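Long-range contacts in BpsB (PgaB), Poly-beta-1,6-N-acetyl-D-glucosamine N-deacetylase (Bordetella bronchiseptica RB50, PDB 5BU6), which removes N-acetyl groups from poly-beta-1,6-N-acetyl-D-glucosamine as a family 4 carbohydrate esterase and is required for biofilm formation: residues L158-L163 / Q171-S176; A190-R195 / N226-Q231. The protein carries 5 engineered substitutions. All blocks are in the same frame, centred on the assembly; numbering follows the deposited sequence.

Contact 1. Residues L158-L163 / Q171-S176; sequences LHRGVL and QPAASS. With NI (nickel (II) ion), chain C.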
loop_
_atom_site.group_PDB
_atom_site.type_symbol
_atom_site.label_atom_id
_atom_site.label_comp_id
_atom_site.label_asym_id
_atom_site.label_seq_id
_atom_site.Cartn_x
_atom_site.Cartn_y
_atom_site.Cartn_z
ATOM N N LEU A 158 1.671 -7.798 8.367
ATOM C CA LEU A 158 0.231 -8.054 8.272
ATOM C C LEU A 158 -0.169 -8.433 6.856
ATOM O O LEU A 158 -1.355 -8.553 6.559
ATOM C CB LEU A 158 -0.563 -6.831 8.714
ATOM C CG LEU A 158 -0.300 -6.408 10.157
ATOM C CD1 LEU A 158 -1.092 -5.153 10.432
ATOM C CD2 LEU A 158 -0.669 -7.504 11.136
ATOM N N HIS A 159 0.817 -8.601 5.982
ATOM C CA HIS A 159 0.527 -8.896 4.576
ATOM C C HIS A 159 0.431 -10.412 4.376
ATOM O O HIS A 159 1.156 -11.000 3.568
ATOM C CB HIS A 159 1.601 -8.262 3.674
ATOM C CG HIS A 159 1.123 -7.961 2.282
ATOM N ND1 HIS A 159 0.565 -8.916 1.462
ATOM C CD2 HIS A 159 1.146 -6.820 1.557
ATOM C CE1 HIS A 159 0.246 -8.375 0.302
ATOM N NE2 HIS A 159 0.586 -7.101 0.332
ATOM N N ARG A 160 -0.463 -11.045 5.134
ATOM C CA ARG A 160 -0.598 -12.490 5.096
ATOM C C ARG A 160 -1.892 -12.897 5.759
ATOM O O ARG A 160 -2.575 -12.067 6.371
ATOM C CB ARG A 160 0.574 -13.156 5.813
ATOM C CG ARG A 160 0.635 -12.725 7.262
ATOM C CD ARG A 160 1.805 -13.265 8.053
ATOM N NE ARG A 160 1.796 -12.597 9.355
ATOM C CZ ARG A 160 1.284 -13.102 10.475
ATOM N NH1 ARG A 160 1.314 -12.382 11.590
ATOM N NH2 ARG A 160 0.762 -14.325 10.499
ATOM N N GLY A 161 -2.216 -14.175 5.646
ATOM C CA GLY A 161 -3.393 -14.715 6.288
ATOM C C GLY A 161 -3.043 -15.302 7.635
ATOM O O GLY A 161 -1.928 -15.782 7.833
ATOM N N VAL A 162 -3.996 -15.246 8.560
ATOM C CA VAL A 162 -3.867 -15.882 9.865
ATOM C C VAL A 162 -5.084 -16.744 10.123
ATOM O O VAL A 162 -6.083 -16.638 9.416
ATOM C CB VAL A 162 -3.745 -14.867 11.011
ATOM C CG1 VAL A 162 -2.589 -13.939 10.771
ATOM C CG2 VAL A 162 -5.049 -14.086 11.179
ATOM N N LEU A 163 -5.010 -17.584 11.148
ATOM C CA LEU A 163 -6.120 -18.476 11.448
ATOM C C LEU A 163 -7.317 -17.725 12.020
ATOM O O LEU A 163 -7.224 -17.068 13.053
ATOM C CB LEU A 163 -5.678 -19.583 12.408
ATOM C CG LEU A 163 -6.067 -20.959 11.871
ATOM C CD1 LEU A 163 -5.606 -21.090 10.418
ATOM C CD2 LEU A 163 -5.492 -22.074 12.736
ATOM N N GLN A 171 -8.018 -15.558 7.288
ATOM C CA GLN A 171 -8.507 -14.207 7.083
ATOM C C GLN A 171 -7.299 -13.270 7.091
ATOM O O GLN A 171 -6.217 -13.681 7.487
ATOM C CB GLN A 171 -9.531 -13.835 8.161
ATOM C CG GLN A 171 -10.906 -14.455 7.923
ATOM C CD GLN A 171 -11.860 -14.274 9.097
ATOM O OE1 GLN A 171 -11.505 -13.685 10.121
ATOM N NE2 GLN A 171 -13.073 -14.800 8.958
ATOM N N PRO A 172 -7.467 -12.021 6.621
ATOM C CA PRO A 172 -6.324 -11.093 6.678
ATOM C C PRO A 172 -5.811 -10.882 8.108
ATOM O O PRO A 172 -6.613 -10.807 9.036
ATOM C CB PRO A 172 -6.896 -9.787 6.113
ATOM C CG PRO A 172 -8.015 -10.221 5.221
ATOM C CD PRO A 172 -8.600 -11.465 5.861
ATOM N N ALA A 173 -4.497 -10.770 8.267
ATOM C CA ALA A 173 -3.871 -10.652 9.588
ATOM C C ALA A 173 -4.300 -9.416 10.371
ATOM O O ALA A 173 -4.309 -9.440 11.601
ATOM C CB ALA A 173 -2.355 -10.657 9.449
ATOM N N ALA A 174 -4.634 -8.335 9.670
ATOM C CA ALA A 174 -4.937 -7.078 10.360
ATOM C C ALA A 174 -6.380 -6.994 10.829
ATOM O O ALA A 174 -6.695 -6.274 11.779
ATOM C CB ALA A 174 -4.617 -5.881 9.462
ATOM N N SER A 175 -7.260 -7.730 10.169
ATOM C CA SER A 175 -8.689 -7.562 10.394
ATOM C C SER A 175 -9.208 -8.468 11.498
ATOM O O SER A 175 -9.981 -8.047 12.356
ATOM C CB SER A 175 -9.459 -7.836 9.099
ATOM O OG SER A 175 -9.367 -9.204 8.731
ATOM N N SER A 176 -8.773 -9.716 11.475
ATOM C CA SER A 176 -9.362 -10.725 12.334
ATOM C C SER A 176 -8.690 -10.819 13.695
ATOM O O SER A 176 -7.476 -10.655 13.816
ATOM C CB SER A 176 -9.311 -12.089 11.640
ATOM O OG SER A 176 -7.992 -12.413 11.243
HETATM NI NI NI C . 0.254 -5.678 -1.144
HETATM O O HOH W 1 -4.129 -7.725 6.932
HETATM O O HOH W 2 -0.030 -4.358 -2.785
HETATM O O HOH W 3 0.013 -7.168 -2.699
#
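A two-stranded antiparallel beta hairpin, strands 161-163 and 170-172, follows directly on the nickel ligand H159 in this family 4 carbohydrate esterase domain. V162 and Q171 form its hydrogen-bonded pair: V162 N donates to Q171 O at 2.9 Å, and the return bond from Q171 N to V162 O is similarly straight. Next along, G161 and P172 make the non-hydrogen-bonded pair, and G161 CA sends a C-H...O contact to Q171 O. Beyond P172 the chain turns, and A173 N reaches back to R160 O with a more bent bond (140° at the hydrogen).

The side chain of V162 wedges into this turn. Its CB lies on the same face of the hairpin as that of Q171; from there V162 CG1, anti to the carbonyl carbon (chi1 -56°), presses on A173 CB at 3.5 Å, while V162 CG2, which sits between the backbone N and the carbonyl carbon, meets S176 OG at 3.4 Å. That hydroxyl is held by P172 O, which also accepts from S175 OG, both donors lying above the carbonyl plane. L158 continues the apolar layer with its two methyls divided between neighbours, CD2 against A173 CB and CD1 against A174 CB at 3.7 Å. Helix 189-211 lies against this leucine through R195 and D199.

The CA-CB bond of H159 points away from segment 171-176, and D84 and H154 complete the protein ligands of the metal. H159 NE2 binds nickel at 2.1 Å, and two waters also coordinate the ion, one of them at the edge of the imidazole in the ring plane.

Contact 2. Residues A190-R195 / N226-Q231; sequences AEYRAR and NRDTDQ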
loop_
_atom_site.group_PDB
_atom_site.type_symbol
_atom_site.label_atom_id
_atom_site.label_comp_id
_atom_site.label_asym_id
_atom_site.label_seq_id
_atom_site.Cartn_x
_atom_site.Cartn_y
_atom_site.Cartn_z
ATOM N N ALA A 190 -7.635 -6.408 23.677
ATOM C CA ALA A 190 -6.366 -5.810 24.077
ATOM C C ALA A 190 -5.185 -6.440 23.339
ATOM O O ALA A 190 -4.335 -5.728 22.821
ATOM C CB ALA A 190 -6.178 -5.931 25.571
ATOM N N GLU A 191 -5.136 -7.770 23.296
ATOM C CA GLU A 191 -4.079 -8.487 22.570
ATOM C C GLU A 191 -4.066 -8.131 21.086
ATOM O O GLU A 191 -3.006 -7.885 20.487
ATOM C CB GLU A 191 -4.249 -10.001 22.733
ATOM C CG GLU A 191 -4.074 -10.509 24.154
ATOM C CD GLU A 191 -4.463 -11.974 24.305
ATOM O OE1 GLU A 191 -5.140 -12.514 23.406
ATOM O OE2 GLU A 191 -4.089 -12.588 25.326
ATOM N N TYR A 192 -5.252 -8.105 20.491
ATOM C CA TYR A 192 -5.394 -7.784 19.076
ATOM C C TYR A 192 -4.897 -6.375 18.756
ATOM O O TYR A 192 -4.096 -6.182 17.839
ATOM C CB TYR A 192 -6.858 -7.940 18.669
ATOM C CG TYR A 192 -7.217 -7.369 17.332
ATOM C CD1 TYR A 192 -6.545 -7.753 16.174
ATOM C CD2 TYR A 192 -8.267 -6.473 17.215
ATOM C CE1 TYR A 192 -6.899 -7.222 14.934
ATOM C CE2 TYR A 192 -8.632 -5.953 16.001
ATOM C CZ TYR A 192 -7.949 -6.324 14.862
ATOM O OH TYR A 192 -8.344 -5.793 13.660
ATOM N N ARG A 193 -5.361 -5.397 19.528
ATOM C CA ARG A 193 -4.935 -4.010 19.338
ATOM C C ARG A 193 -3.429 -3.884 19.474
ATOM O O ARG A 193 -2.779 -3.228 18.655
ATOM C CB ARG A 193 -5.629 -3.092 20.355
ATOM C CG ARG A 193 -7.039 -2.700 19.971
ATOM C CD ARG A 193 -7.732 -1.885 21.082
ATOM N NE ARG A 193 -8.942 -1.264 20.565
ATOM C CZ ARG A 193 -8.995 -0.031 20.067
ATOM N NH1 ARG A 193 -7.902 0.722 20.043
ATOM N NH2 ARG A 193 -10.142 0.451 19.605
ATOM N N ALA A 194 -2.884 -4.519 20.508
ATOM C CA ALA A 194 -1.440 -4.498 20.768
ATOM C C ALA A 194 -0.634 -5.053 19.588
ATOM O O ALA A 194 0.375 -4.466 19.180
ATOM C CB ALA A 194 -1.123 -5.270 22.029
ATOM N N ARG A 195 -1.073 -6.183 19.038
ATOM C CA ARG A 195 -0.370 -6.775 17.904
ATOM C C ARG A 195 -0.365 -5.822 16.713
ATOM O O ARG A 195 0.694 -5.555 16.131
ATOM C CB ARG A 195 -0.994 -8.126 17.524
ATOM C CG ARG A 195 -0.359 -8.819 16.313
ATOM C CD ARG A 195 -0.886 -10.261 16.138
ATOM N NE ARG A 195 -2.341 -10.314 15.954
ATOM C CZ ARG A 195 -2.956 -10.069 14.799
ATOM N NH1 ARG A 195 -2.250 -9.767 13.721
ATOM N NH2 ARG A 195 -4.278 -10.135 14.717
ATOM N N ASN A 226 -10.451 -2.003 10.067
ATOM C CA ASN A 226 -11.714 -1.793 10.759
ATOM C C ASN A 226 -11.572 -0.655 11.751
ATOM O O ASN A 226 -10.564 0.050 11.752
ATOM C CB ASN A 226 -12.183 -3.076 11.461
ATOM C CG ASN A 226 -11.126 -3.668 12.390
ATOM O OD1 ASN A 226 -10.493 -2.960 13.172
ATOM N ND2 ASN A 226 -10.943 -4.985 12.311
ATOM N N ARG A 227 -12.585 -0.479 12.586
ATOM C CA ARG A 227 -12.589 0.569 13.595
ATOM C C ARG A 227 -11.348 0.501 14.482
ATOM O O ARG A 227 -10.702 1.518 14.750
ATOM C CB ARG A 227 -13.854 0.453 14.450
ATOM C CG ARG A 227 -14.580 1.756 14.663
ATOM C CD ARG A 227 -13.757 2.681 15.533
ATOM N NE ARG A 227 -14.427 3.953 15.774
ATOM C CZ ARG A 227 -13.982 4.877 16.618
ATOM N NH1 ARG A 227 -12.866 4.668 17.304
ATOM N NH2 ARG A 227 -14.653 6.010 16.777
ATOM N N ASP A 228 -11.022 -0.703 14.940
ATOM C CA ASP A 228 -9.888 -0.890 15.844
ATOM C C ASP A 228 -8.549 -0.576 15.168
ATOM O O ASP A 228 -7.685 0.056 15.771
ATOM C CB ASP A 228 -9.875 -2.316 16.398
ATOM C CG ASP A 228 -11.041 -2.587 17.346
ATOM O OD1 ASP A 228 -11.391 -1.687 18.143
ATOM O OD2 ASP A 228 -11.610 -3.701 17.291
ATOM N N THR A 229 -8.367 -1.012 13.922
ATOM C CA THR A 229 -7.097 -0.760 13.267
ATOM C C THR A 229 -6.944 0.719 12.919
ATOM O O THR A 229 -5.834 1.233 12.930
ATOM C CB THR A 229 -6.907 -1.610 11.983
ATOM O OG1 THR A 229 -7.817 -1.181 10.969
ATOM C CG2 THR A 229 -7.145 -3.072 12.271
ATOM N N ASP A 230 -8.042 1.400 12.610
ATOM C CA ASP A 230 -7.952 2.820 12.273
ATOM C C ASP A 230 -7.578 3.628 13.510
ATOM O O ASP A 230 -6.793 4.571 13.438
ATOM C CB ASP A 230 -9.262 3.320 11.666
ATOM C CG ASP A 230 -9.541 2.688 10.298
ATOM O OD1 ASP A 230 -8.589 2.143 9.698
ATOM O OD2 ASP A 230 -10.696 2.723 9.831
ATOM N N GLN A 231 -8.118 3.229 14.651
ATOM C CA GLN A 231 -7.833 3.914 15.908
ATOM C C GLN A 231 -6.373 3.722 16.305
ATOM O O GLN A 231 -5.697 4.645 16.744
ATOM C CB GLN A 231 -8.753 3.394 17.003
ATOM C CG GLN A 231 -8.597 4.116 18.317
ATOM C CD GLN A 231 -9.414 3.463 19.411
ATOM O OE1 GLN A 231 -10.444 2.837 19.140
ATOM N NE2 GLN A 231 -8.954 3.587 20.653
#
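Helix segments 190-195 and 227-231 run at 46° to each other with their axes 10.0 Å apart at closest approach, and R193 and D228 are the residues whose CA atoms come nearest across them. Y192 and R193 carry the contact from the first helix, and they do so by different means.

The Y192 side chain, with CG anti to the backbone N, points its ring at the start of the second helix. Ring and amide meet tip to tip: N226 ND2 donates to Y192 OH at 3.0 Å, the phenol oxygen lying close to the amide plane while the two planes stand 62° apart. The same hydroxyl of Y192 touches T229 CG2 at 3.3 Å and has its strongest partner in A174 O, and D228 CB packs obliquely against CE2.

N226 is the N-cap of helix 227-235 and forms a capping box with T229: N226 OD1 accepts from T229 N at 3.0 Å, in the plane of its carbonyl, and T229 OG1 accepts from N226 N. One amide group thus caps a helix with its oxygen and grips the tyrosine with its nitrogen, so both bonds fix its rotation.

R193 extends from CG to NE and carries its guanidinium across D228 at about a right angle. R193 NH2 forms a salt bridge with D228 OD1 at 2.9 Å, weak as a hydrogen bond because the angle at the hydrogen is 123°. Q231, whose chain is extended beyond CG, brings OE1 to the guanidinium edge. The resulting bond from R193 NH2 to Q231 OE1 is very short, 2.4 Å, and NH2 stands well above the plane of the glutamine carbonyl.

In the fold
Contact 1 belongs to a hairpin beside the nickel site, whereas contact 2 joins two helices farther out, its centre about 19 Å from the centre of the chain, against about 15 Å for contact 1. Both are partly buried. Backbone bonds and small apolar groups dominate the first; the second relies on side-chain polar bonds and a salt bridge, with its charged pair partly exposed and its tyrosine buried. The turn after the hairpin connects them: A174 O meets Y192 OH at 2.5 Å, a probable hydrogen bond, and A173 O probably accepts from R195 NH1. Helix 189-211 therefore faces helix 227-235 through Y192 and R193, and the turn after strand 170-172 through Y192 and R195.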